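PDB 3C7L: regulator of G-protein signaling 16 from Mus musculus, which speeds GTP hydrolysis by G protein alpha subunits and so drives them into their inactive GDP-bound form, limiting receptor signalling and the lifetime of active transducin in phototransduction. Local coordinates for residues T98-Q101 against S106-D109. Sequence-based numbering, arbitrary orientation.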
loop_
_atom_site.group_PDB
_atom_site.type_symbol
_atom_site.label_atom_id
_atom_site.label_comp_id
_atom_site.label_asym_id
_atom_site.label_seq_id
_atom_site.Cartn_x
_atom_site.Cartn_y
_atom_site.Cartn_z
ATOM N N THR A 98 -12.643 11.964 -7.048
ATOM C CA THR A 98 -14.101 12.005 -7.161
ATOM C C THR A 98 -14.730 11.333 -5.948
ATOM O O THR A 98 -15.717 11.820 -5.396
ATOM C CB THR A 98 -14.579 11.282 -8.438
ATOM O OG1 THR A 98 -14.111 11.993 -9.590
ATOM C CG2 THR A 98 -16.105 11.198 -8.477
ATOM N N ASN A 99 -14.158 10.206 -5.538
ATOM C CA ASN A 99 -14.659 9.485 -4.379
ATOM C C ASN A 99 -14.437 10.323 -3.130
ATOM O O ASN A 99 -15.232 10.295 -2.200
ATOM C CB ASN A 99 -13.934 8.148 -4.224
ATOM C CG ASN A 99 -14.232 7.189 -5.359
ATOM O OD1 ASN A 99 -15.201 7.367 -6.095
ATOM N ND2 ASN A 99 -13.410 6.154 -5.489
ATOM N N LEU A 100 -13.335 11.060 -3.114
ATOM C CA LEU A 100 -12.999 11.916 -1.986
ATOM C C LEU A 100 -14.050 13.022 -1.901
ATOM O O LEU A 100 -14.409 13.474 -0.814
ATOM C CB LEU A 100 -11.609 12.528 -2.205
ATOM C CG LEU A 100 -10.857 13.138 -1.020
ATOM C CD1 LEU A 100 -10.381 12.029 -0.095
ATOM C CD2 LEU A 100 -9.665 13.942 -1.534
ATOM N N GLN A 101 -14.548 13.439 -3.061
ATOM C CA GLN A 101 -15.551 14.498 -3.141
ATOM C C GLN A 101 -16.908 14.077 -2.587
ATOM O O GLN A 101 -17.669 14.911 -2.100
ATOM C CB GLN A 101 -15.733 14.951 -4.596
ATOM C CG GLN A 101 -14.445 15.287 -5.336
ATOM C CD GLN A 101 -13.651 16.401 -4.683
ATOM O OE1 GLN A 101 -13.225 16.285 -3.534
ATOM N NE2 GLN A 101 -13.442 17.490 -5.418
ATOM N N SER A 106 -14.971 3.315 0.546
ATOM C CA SER A 106 -14.158 2.524 -0.372
ATOM C C SER A 106 -13.391 3.473 -1.287
ATOM O O SER A 106 -12.929 3.093 -2.357
ATOM C CB SER A 106 -15.050 1.589 -1.196
ATOM O OG SER A 106 -15.944 2.321 -2.014
ATOM N N CYS A 107 -13.263 4.715 -0.826
ATOM C CA CYS A 107 -12.583 5.786 -1.539
ATOM C C CYS A 107 -11.277 5.379 -2.225
ATOM O O CYS A 107 -11.049 5.699 -3.395
ATOM C CB CYS A 107 -12.309 6.933 -0.560
ATOM S SG CYS A 107 -11.432 8.314 -1.267
ATOM N N PHE A 108 -10.432 4.664 -1.496
ATOM C CA PHE A 108 -9.131 4.245 -2.010
ATOM C C PHE A 108 -9.036 2.823 -2.573
ATOM O O PHE A 108 -7.950 2.388 -2.960
ATOM C CB PHE A 108 -8.088 4.400 -0.902
ATOM C CG PHE A 108 -7.986 5.795 -0.352
ATOM C CD1 PHE A 108 -7.448 6.820 -1.117
ATOM C CD2 PHE A 108 -8.419 6.080 0.942
ATOM C CE1 PHE A 108 -7.338 8.105 -0.602
ATOM C CE2 PHE A 108 -8.312 7.361 1.465
ATOM C CZ PHE A 108 -7.770 8.378 0.693
ATOM N N ASP A 109 -10.151 2.101 -2.626
ATOM C CA ASP A 109 -10.149 0.723 -3.124
ATOM C C ASP A 109 -9.420 0.464 -4.442
ATOM O O ASP A 109 -8.560 -0.420 -4.517
ATOM C CB ASP A 109 -11.584 0.204 -3.238
ATOM C CG ASP A 109 -12.141 -0.260 -1.911
ATOM O OD1 ASP A 109 -11.698 0.256 -0.859
ATOM O OD2 ASP A 109 -13.035 -1.131 -1.919
#
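With CG beside its own backbone N and anti to the carbonyl carbon (chi1 -66°), N99 reaches from helix 90-101 to C107, whose SG swings anti to its backbone N (chi1 178°) and comes back against the helix. The amide of N99 reaches the C107 carbonyl while C107 SG lies against N99 CB and the backbone N of L100, and the pair illustrates how a helix end can hold the loop that follows it. Amide nitrogen ND2 of N99 donates to C107 O at 3.2 Å. The bond is nearly straight, 175° at the hydrogen, and the acceptor lies in the plane of the amide, while the donor stands somewhat tilted from the carbonyl plane. Alongside the hydrogen bond the contact is apolar: CB of N99 rests 3.8 Å from C107 CA, and C107 SG sits 3.9 Å from N99 CB. C107 SG also approaches L100, with CD1 at 4.0 Å. It lies as well over the centre of the F108 ring, 4.0 Å above its plane, so the buried sulfur touches both leucine and phenylalanine. With an alanine in place of N99, C107 O would probably lose this donor and the loop its hydrogen bond to the helix. L100 continues onto A70, H71 and F74 of helix 63-78, and F108 meets F57 edge-to-face. From S106 to D109 the chain makes a type I beta turn, closed by D109 N to S106 O at 3.0 Å, that leads into helix 109-128: a side-chain-to-backbone hydrogen bond thus spans the loop joining helices 90-101 and 109-128 of the all-helical RGS domain.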